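Local coordinates for major capsid protein (Faustovirus, PDB 5J7O), which builds the protein shell of a large double-stranded DNA virus, its double jelly-roll chains assembling as a trimer, at residues 199-204 with 419-424; 446-451 with 612-617. One frame throughout, in Å; residues are numbered along the deposited sequence.

Interaction 1. Residues 199-204 with 419-424; sequences DEYTAL and RVYREQ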
ATOM      1  N   ASP B 199     -31.402  -0.524 -17.412  1.00 46.04           N
ATOM      2  CA  ASP B 199     -30.380  -1.136 -16.575  1.00 43.98           C
ATOM      3  C   ASP B 199     -30.444  -0.500 -15.196  1.00 42.77           C
ATOM      4  O   ASP B 199     -30.794   0.675 -15.057  1.00 43.00           O
ATOM      5  CB  ASP B 199     -28.977  -0.980 -17.173  1.00 43.26           C
ATOM      6  CG  ASP B 199     -27.942  -1.816 -16.446  1.00 42.66           C
ATOM      7  OD1 ASP B 199     -28.316  -2.872 -15.894  1.00 42.02           O
ATOM      8  OD2 ASP B 199     -26.758  -1.419 -16.422  1.00 42.51           O
ATOM      9  N   GLU B 200     -30.100  -1.289 -14.182  1.00 41.60           N
ATOM     10  CA  GLU B 200     -30.177  -0.824 -12.806  1.00 42.75           C
ATOM     11  C   GLU B 200     -29.269  -1.675 -11.933  1.00 40.92           C
ATOM     12  O   GLU B 200     -29.015  -2.845 -12.231  1.00 42.05           O
ATOM     13  CB  GLU B 200     -31.614  -0.875 -12.282  1.00 46.27           C
ATOM     14  CG  GLU B 200     -32.291  -2.215 -12.503  1.00 50.03           C
ATOM     15  CD  GLU B 200     -33.625  -2.319 -11.798  1.00 52.75           C
ATOM     16  OE1 GLU B 200     -33.831  -1.595 -10.801  1.00 53.40           O
ATOM     17  OE2 GLU B 200     -34.469  -3.127 -12.241  1.00 54.56           O
ATOM     18  N   TYR B 201     -28.784  -1.070 -10.850  1.00 39.19           N
ATOM     19  CA  TYR B 201     -27.975  -1.777  -9.868  1.00 37.00           C
ATOM     20  C   TYR B 201     -28.248  -1.181  -8.495  1.00 37.11           C
ATOM     21  O   TYR B 201     -28.861  -0.119  -8.365  1.00 36.17           O
ATOM     22  CB  TYR B 201     -26.481  -1.714 -10.214  1.00 35.43           C
ATOM     23  CG  TYR B 201     -25.894  -0.319 -10.245  1.00 36.94           C
ATOM     24  CD1 TYR B 201     -25.431   0.288  -9.084  1.00 38.54           C
ATOM     25  CD2 TYR B 201     -25.786   0.383 -11.437  1.00 37.07           C
ATOM     26  CE1 TYR B 201     -24.891   1.558  -9.107  1.00 39.29           C
ATOM     27  CE2 TYR B 201     -25.245   1.654 -11.470  1.00 38.27           C
ATOM     28  CZ  TYR B 201     -24.799   2.237 -10.303  1.00 38.45           C
ATOM     29  OH  TYR B 201     -24.259   3.502 -10.330  1.00 38.43           O
ATOM     30  N   THR B 202     -27.785  -1.879  -7.465  1.00 37.69           N
ATOM     31  CA  THR B 202     -27.997  -1.473  -6.084  1.00 38.92           C
ATOM     32  C   THR B 202     -26.655  -1.145  -5.430  1.00 37.97           C
ATOM     33  O   THR B 202     -25.606  -1.141  -6.078  1.00 37.15           O
ATOM     34  CB  THR B 202     -28.733  -2.564  -5.302  1.00 40.93           C
ATOM     35  OG1 THR B 202     -27.885  -3.712  -5.168  1.00 42.54           O
ATOM     36  CG2 THR B 202     -30.012  -2.968  -6.016  1.00 42.20           C
ATOM     37  N   ALA B 203     -26.705  -0.864  -4.125  1.00 37.92           N
ATOM     38  CA  ALA B 203     -25.474  -0.718  -3.357  1.00 38.73           C
ATOM     39  C   ALA B 203     -24.699  -2.026  -3.310  1.00 38.03           C
ATOM     40  O   ALA B 203     -23.475  -2.017  -3.146  1.00 37.97           O
ATOM     41  CB  ALA B 203     -25.793  -0.236  -1.941  1.00 41.73           C
ATOM     42  N   LEU B 204     -25.395  -3.157  -3.453  1.00 38.07           N
ATOM     43  CA  LEU B 204     -24.717  -4.447  -3.488  1.00 36.17           C
ATOM     44  C   LEU B 204     -23.804  -4.555  -4.702  1.00 35.07           C
ATOM     45  O   LEU B 204     -22.678  -5.057  -4.598  1.00 35.58           O
ATOM     46  CB  LEU B 204     -25.746  -5.575  -3.480  1.00 36.10           C
ATOM     47  CG  LEU B 204     -26.586  -5.635  -2.206  1.00 37.22           C
ATOM     48  CD1 LEU B 204     -27.601  -6.756  -2.277  1.00 36.95           C
ATOM     49  CD2 LEU B 204     -25.676  -5.814  -1.010  1.00 36.80           C
ATOM     50  N   ARG B 419     -23.743  -4.291 -21.282  1.00 39.34           N
ATOM     51  CA  ARG B 419     -23.663  -5.151 -20.110  1.00 38.85           C
ATOM     52  C   ARG B 419     -24.606  -4.612 -19.047  1.00 39.15           C
ATOM     53  O   ARG B 419     -24.594  -3.412 -18.750  1.00 40.05           O
ATOM     54  CB  ARG B 419     -22.235  -5.232 -19.567  1.00 38.82           C
ATOM     55  CG  ARG B 419     -21.443  -6.444 -20.043  1.00 39.17           C
ATOM     56  CD  ARG B 419     -20.937  -6.273 -21.466  1.00 39.26           C
ATOM     57  NE  ARG B 419     -19.938  -7.285 -21.806  1.00 38.45           N
ATOM     58  CZ  ARG B 419     -19.149  -7.229 -22.875  1.00 36.21           C
ATOM     59  NH1 ARG B 419     -19.237  -6.207 -23.714  1.00 35.05           N
ATOM     60  NH2 ARG B 419     -18.268  -8.195 -23.102  1.00 35.76           N
ATOM     61  N   VAL B 420     -25.418  -5.497 -18.476  1.00 38.27           N
ATOM     62  CA  VAL B 420     -26.452  -5.109 -17.529  1.00 36.78           C
ATOM     63  C   VAL B 420     -26.301  -5.921 -16.251  1.00 39.98           C
ATOM     64  O   VAL B 420     -25.871  -7.079 -16.273  1.00 39.96           O
ATOM     65  CB  VAL B 420     -27.865  -5.291 -18.123  1.00 34.44           C
ATOM     66  CG1 VAL B 420     -28.172  -4.174 -19.105  1.00 34.92           C
ATOM     67  CG2 VAL B 420     -27.979  -6.645 -18.804  1.00 32.93           C
ATOM     68  N   TYR B 421     -26.659  -5.302 -15.130  1.00 41.70           N
ATOM     69  CA  TYR B 421     -26.630  -5.981 -13.844  1.00 42.47           C
ATOM     70  C   TYR B 421     -27.883  -6.829 -13.667  1.00 42.45           C
ATOM     71  O   TYR B 421     -28.976  -6.444 -14.087  1.00 43.18           O
ATOM     72  CB  TYR B 421     -26.520  -4.970 -12.703  1.00 43.75           C
ATOM     73  CG  TYR B 421     -25.266  -4.127 -12.739  1.00 43.78           C
ATOM     74  CD1 TYR B 421     -24.085  -4.582 -12.170  1.00 42.63           C
ATOM     75  CD2 TYR B 421     -25.268  -2.875 -13.336  1.00 43.98           C
ATOM     76  CE1 TYR B 421     -22.936  -3.814 -12.199  1.00 41.90           C
ATOM     77  CE2 TYR B 421     -24.125  -2.099 -13.369  1.00 44.55           C
ATOM     78  CZ  TYR B 421     -22.962  -2.573 -12.800  1.00 42.29           C
ATOM     79  OH  TYR B 421     -21.822  -1.803 -12.831  1.00 40.00           O
ATOM     80  N   ARG B 422     -27.714  -7.991 -13.038  1.00 43.41           N
ATOM     81  CA  ARG B 422     -28.824  -8.892 -12.747  1.00 45.39           C
ATOM     82  C   ARG B 422     -28.575  -9.503 -11.374  1.00 47.53           C
ATOM     83  O   ARG B 422     -27.720 -10.383 -11.228  1.00 47.60           O
ATOM     84  CB  ARG B 422     -28.968  -9.963 -13.824  1.00 44.98           C
ATOM     85  CG  ARG B 422     -29.973  -9.598 -14.900  1.00 46.23           C
ATOM     86  CD  ARG B 422     -31.372  -9.549 -14.308  1.00 47.35           C
ATOM     87  NE  ARG B 422     -32.383  -9.066 -15.245  1.00 48.54           N
ATOM     88  CZ  ARG B 422     -33.686  -9.280 -15.101  1.00 51.78           C
ATOM     89  NH1 ARG B 422     -34.133  -9.982 -14.068  1.00 52.42           N
ATOM     90  NH2 ARG B 422     -34.545  -8.804 -15.993  1.00 54.39           N
ATOM     91  N   GLU B 423     -29.331  -9.043 -10.380  1.00 47.02           N
ATOM     92  CA  GLU B 423     -29.060  -9.313  -8.977  1.00 47.99           C
ATOM     93  C   GLU B 423     -30.169 -10.155  -8.359  1.00 44.37           C
ATOM     94  O   GLU B 423     -31.346  -9.995  -8.695  1.00 41.81           O
ATOM     95  CB  GLU B 423     -28.905  -7.994  -8.207  1.00 50.48           C
ATOM     96  CG  GLU B 423     -29.188  -8.072  -6.713  1.00 52.03           C
ATOM     97  CD  GLU B 423     -29.081  -6.722  -6.032  1.00 53.33           C
ATOM     98  OE1 GLU B 423     -28.262  -5.891  -6.481  1.00 53.63           O
ATOM     99  OE2 GLU B 423     -29.819  -6.487  -5.051  1.00 53.27           O
ATOM    100  N   GLN B 424     -29.779 -11.063  -7.461  1.00 43.06           N
ATOM    101  CA  GLN B 424     -30.709 -11.826  -6.642  1.00 42.36           C
ATOM    102  C   GLN B 424     -30.130 -11.981  -5.244  1.00 44.84           C
ATOM    103  O   GLN B 424     -28.946 -12.291  -5.085  1.00 45.69           O
ATOM    104  CB  GLN B 424     -31.001 -13.208  -7.236  1.00 40.66           C
ATOM    105  CG  GLN B 424     -31.575 -14.201  -6.232  1.00 40.22           C
ATOM    106  CD  GLN B 424     -31.959 -15.525  -6.861  1.00 40.14           C
ATOM    107  OE1 GLN B 424     -32.695 -15.567  -7.847  1.00 40.19           O
ATOM    108  NE2 GLN B 424     -31.464 -16.618  -6.290  1.00 39.84           N
TER

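Interaction 2. Residues 446-451 with 612-617; sequences FIYLGL and IAKCIN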
ATOM      1  N   PHE B 446     -19.930 -13.229 -15.946  1.00 41.26           N
ATOM      2  CA  PHE B 446     -19.450 -13.638 -14.634  1.00 41.12           C
ATOM      3  C   PHE B 446     -20.474 -13.217 -13.588  1.00 40.28           C
ATOM      4  O   PHE B 446     -21.445 -12.518 -13.886  1.00 40.16           O
ATOM      5  CB  PHE B 446     -18.067 -13.052 -14.330  1.00 39.19           C
ATOM      6  CG  PHE B 446     -17.903 -11.623 -14.758  1.00 38.24           C
ATOM      7  CD1 PHE B 446     -17.360 -11.316 -15.996  1.00 37.08           C
ATOM      8  CD2 PHE B 446     -18.280 -10.585 -13.922  1.00 37.14           C
ATOM      9  CE1 PHE B 446     -17.205 -10.002 -16.395  1.00 35.55           C
ATOM     10  CE2 PHE B 446     -18.124  -9.269 -14.315  1.00 35.63           C
ATOM     11  CZ  PHE B 446     -17.586  -8.979 -15.553  1.00 34.56           C
ATOM     12  N   ILE B 447     -20.245 -13.662 -12.353  1.00 39.20           N
ATOM     13  CA  ILE B 447     -21.181 -13.454 -11.252  1.00 38.03           C
ATOM     14  C   ILE B 447     -20.396 -13.105  -9.994  1.00 36.47           C
ATOM     15  O   ILE B 447     -19.491 -13.846  -9.597  1.00 39.42           O
ATOM     16  CB  ILE B 447     -22.056 -14.700 -10.998  1.00 38.85           C
ATOM     17  CG1 ILE B 447     -22.866 -15.063 -12.244  1.00 40.69           C
ATOM     18  CG2 ILE B 447     -22.976 -14.477  -9.806  1.00 39.27           C
ATOM     19  CD1 ILE B 447     -23.693 -16.324 -12.096  1.00 42.56           C
ATOM     20  N   TYR B 448     -20.745 -11.984  -9.365  1.00 31.72           N
ATOM     21  CA  TYR B 448     -20.235 -11.671  -8.036  1.00 31.08           C
ATOM     22  C   TYR B 448     -21.078 -12.401  -6.997  1.00 33.13           C
ATOM     23  O   TYR B 448     -22.311 -12.375  -7.061  1.00 35.20           O
ATOM     24  CB  TYR B 448     -20.270 -10.164  -7.777  1.00 31.03           C
ATOM     25  CG  TYR B 448     -19.623  -9.305  -8.842  1.00 30.31           C
ATOM     26  CD1 TYR B 448     -20.398  -8.615  -9.765  1.00 31.45           C
ATOM     27  CD2 TYR B 448     -18.242  -9.167  -8.914  1.00 25.45           C
ATOM     28  CE1 TYR B 448     -19.818  -7.819 -10.736  1.00 30.34           C
ATOM     29  CE2 TYR B 448     -17.652  -8.373  -9.884  1.00 25.40           C
ATOM     30  CZ  TYR B 448     -18.445  -7.702 -10.792  1.00 30.72           C
ATOM     31  OH  TYR B 448     -17.867  -6.911 -11.758  1.00 25.51           O
ATOM     32  N   LEU B 449     -20.420 -13.054  -6.040  1.00 33.19           N
ATOM     33  CA  LEU B 449     -21.110 -13.896  -5.073  1.00 32.42           C
ATOM     34  C   LEU B 449     -20.688 -13.547  -3.653  1.00 34.74           C
ATOM     35  O   LEU B 449     -19.540 -13.167  -3.400  1.00 36.24           O
ATOM     36  CB  LEU B 449     -20.845 -15.386  -5.339  1.00 31.99           C
ATOM     37  CG  LEU B 449     -21.601 -16.380  -4.452  1.00 32.58           C
ATOM     38  CD1 LEU B 449     -23.104 -16.256  -4.664  1.00 31.79           C
ATOM     39  CD2 LEU B 449     -21.134 -17.806  -4.700  1.00 32.66           C
ATOM     40  N   GLY B 450     -21.634 -13.685  -2.729  1.00 34.96           N
ATOM     41  CA  GLY B 450     -21.359 -13.489  -1.320  1.00 34.80           C
ATOM     42  C   GLY B 450     -22.504 -14.004  -0.478  1.00 37.14           C
ATOM     43  O   GLY B 450     -23.643 -14.115  -0.942  1.00 38.84           O
ATOM     44  N   LEU B 451     -22.179 -14.327   0.775  1.00 36.24           N
ATOM     45  CA  LEU B 451     -23.156 -14.778   1.768  1.00 36.79           C
ATOM     46  C   LEU B 451     -23.003 -13.855   2.974  1.00 35.85           C
ATOM     47  O   LEU B 451     -22.232 -14.138   3.894  1.00 36.45           O
ATOM     48  CB  LEU B 451     -22.943 -16.246   2.133  1.00 38.02           C
ATOM     49  CG  LEU B 451     -23.996 -16.913   3.022  1.00 37.37           C
ATOM     50  CD1 LEU B 451     -25.373 -16.848   2.381  1.00 36.97           C
ATOM     51  CD2 LEU B 451     -23.615 -18.355   3.321  1.00 37.43           C
ATOM     52  N   ILE B 612     -24.904 -11.339  -8.087  1.00 36.85           N
ATOM     53  CA  ILE B 612     -25.050 -10.238  -9.032  1.00 35.80           C
ATOM     54  C   ILE B 612     -24.272 -10.604 -10.286  1.00 35.49           C
ATOM     55  O   ILE B 612     -23.034 -10.580 -10.286  1.00 36.40           O
ATOM     56  CB  ILE B 612     -24.555  -8.910  -8.447  1.00 34.36           C
ATOM     57  CG1 ILE B 612     -25.332  -8.574  -7.173  1.00 34.06           C
ATOM     58  CG2 ILE B 612     -24.688  -7.793  -9.471  1.00 32.67           C
ATOM     59  CD1 ILE B 612     -24.814  -7.361  -6.457  1.00 32.43           C
ATOM     60  N   ALA B 613     -24.989 -10.934 -11.352  1.00 34.39           N
ATOM     61  CA  ALA B 613     -24.369 -11.337 -12.604  1.00 34.45           C
ATOM     62  C   ALA B 613     -24.298 -10.165 -13.574  1.00 36.55           C
ATOM     63  O   ALA B 613     -25.153  -9.277 -13.572  1.00 36.63           O
ATOM     64  CB  ALA B 613     -25.138 -12.488 -13.249  1.00 32.29           C
ATOM     65  N   LYS B 614     -23.259 -10.176 -14.403  1.00 37.62           N
ATOM     66  CA  LYS B 614     -23.106  -9.227 -15.498  1.00 36.44           C
ATOM     67  C   LYS B 614     -23.484  -9.942 -16.788  1.00 39.06           C
ATOM     68  O   LYS B 614     -22.756 -10.829 -17.250  1.00 39.45           O
ATOM     69  CB  LYS B 614     -21.682  -8.682 -15.559  1.00 34.44           C
ATOM     70  CG  LYS B 614     -21.314  -7.792 -14.384  1.00 35.03           C
ATOM     71  CD  LYS B 614     -22.184  -6.549 -14.349  1.00 35.91           C
ATOM     72  CE  LYS B 614     -21.960  -5.687 -15.579  1.00 35.42           C
ATOM     73  NZ  LYS B 614     -20.538  -5.265 -15.704  1.00 35.77           N
ATOM     74  N   CYS B 615     -24.619  -9.564 -17.363  1.00 40.92           N
ATOM     75  CA  CYS B 615     -25.151 -10.223 -18.544  1.00 41.88           C
ATOM     76  C   CYS B 615     -24.886  -9.394 -19.795  1.00 40.61           C
ATOM     77  O   CYS B 615     -24.549  -8.210 -19.730  1.00 41.26           O
ATOM     78  CB  CYS B 615     -26.652 -10.477 -18.390  1.00 44.03           C
ATOM     79  SG  CYS B 615     -27.088 -11.516 -16.977  1.00 47.54           S
ATOM     80  N   ILE B 616     -25.040 -10.043 -20.946  1.00 41.04           N
ATOM     81  CA  ILE B 616     -24.866  -9.416 -22.250  1.00 42.18           C
ATOM     82  C   ILE B 616     -26.239  -9.206 -22.868  1.00 43.45           C
ATOM     83  O   ILE B 616     -27.051 -10.138 -22.923  1.00 42.62           O
ATOM     84  CB  ILE B 616     -23.979 -10.267 -23.177  1.00 42.39           C
ATOM     85  CG1 ILE B 616     -22.526 -10.243 -22.702  1.00 41.45           C
ATOM     86  CG2 ILE B 616     -24.081  -9.776 -24.614  1.00 41.63           C
ATOM     87  CD1 ILE B 616     -21.586 -11.034 -23.589  1.00 41.70           C
ATOM     88  N   ASN B 617     -26.501  -7.985 -23.325  1.00 45.17           N
ATOM     89  CA  ASN B 617     -27.689  -7.696 -24.112  1.00 45.79           C
ATOM     90  C   ASN B 617     -27.270  -6.796 -25.269  1.00 44.19           C
ATOM     91  O   ASN B 617     -26.079  -6.609 -25.538  1.00 42.81           O
ATOM     92  CB  ASN B 617     -28.791  -7.076 -23.244  1.00 46.90           C
ATOM     93  CG  ASN B 617     -30.177  -7.280 -23.832  1.00 46.95           C
ATOM     94  OD1 ASN B 617     -30.352  -7.287 -25.050  1.00 46.20           O
ATOM     95  ND2 ASN B 617     -31.166  -7.457 -22.968  1.00 46.00           N
TER

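Interaction 1. Residues 199-204 with 419-424
Asp199, Tyr201 and Thr202 meet Val420, Tyr421 and Glu423 in a side-chain contact between the outermost strands of two different sheets, 196-202 and 415-428, probably one from each jelly-roll. The strands run at 48° to each other and form no backbone pairing. Instead, Asp199 supplies a side-chain acceptor to the outer edge of 415-428. With CG anti to the backbone N (chi1 -170°), its OD1 takes the bond from Tyr421 N at 3.0 Å and also lies 3.3 Å from Val420 CB. The Tyr421 ring continues the seam, with Tyr201 CB over one face, 3.5 Å from Tyr421 CD2. The two rings lie side by side, pointing the same way, their planes at 58°, and both hydroxyls are bonded to the backbone of Leu300. At the far end Thr202 OG1 donates to the syn lone pair of Glu423 OE1 at 2.6 Å, tip to tip. The same OG1 weakly accepts from Leu204 N as the N-cap of helix 203-212. Glu423 thus fixes the hydroxyl that caps the helix, whereas Asp199 buries OD2 with no partner in the model, a cost that might raise the pKa of that carboxylate.

Interaction 2. Residues 446-451 with 612-617
Lys614 CB makes an off-centre CH-pi contact with the Phe446 ring, 4.3 Å from its centroid and 29° off the normal, and the ring of Phe568 stacks on Phe446; Lys614 CG comes in obliquely, 3.5 Å from the rim atom CE2 of Phe446. The Tyr448 ring is met obliquely too, by Lys614 CG at 3.9 Å from CE1 and by the carbonyl of Ile612. This is an antiparallel strand pair inside a four-stranded sheet of the capsid protein's jelly-roll fold, 444-453 and 607-620 being its two inner strands. Phe446 CG occupies the crowded position between the backbone N and the carbonyl carbon (chi1 41°), and from there the ring lies alongside Lys614, pointing the same way. Lys614 CG thereby touches both aromatic side chains, giving them a shared apolar contact. Beyond the pair, Tyr448 meets the ring of Phe212 and bonds through OH to His213 NE2, which ties this face to helix 203-212 and its end. The other face of the sheet is plainer: Ile447 CG1 packs on Ala613 CB at 3.6 Å, a non-hydrogen-bonded pair. Backbone bonds join the strands, Lys614 N to Phe446 O and Ile612 N to Tyr448 O, each 3.0 Å long. The third shows how much one carbonyl can gather. Ile612 O accepts from Tyr448 N at 2.8 Å, the donor standing 36° out of the carbonyl plane, while Ile447 CA makes a C-H...O contact with the same oxygen and Tyr448 CD1 lies 3.3 Å from it.

Overall arrangement
Interactions 1 and 2 show how a sheet can carry a contact made at its edge into its interior. Their centres lie 8 Å apart, and strand 415-428 of the first is the direct neighbour of strand 607-620 of the second. Two probable backbone hydrogen bonds join them, Arg422 O to Ala613 N at 2.8 Å and Val420 O to Cys615 N at 3.0 Å. Side chains add two more contacts: Tyr421 CD1 packs on Lys614 CD at 3.5 Å, and, off the sheet, Ile612 CD1 reaches Leu204 C, at the start of helix 203-212, at the same distance. Further along 612-617, Ile616 packs on Ile19 of a second subunit, which puts the same strand at a subunit boundary.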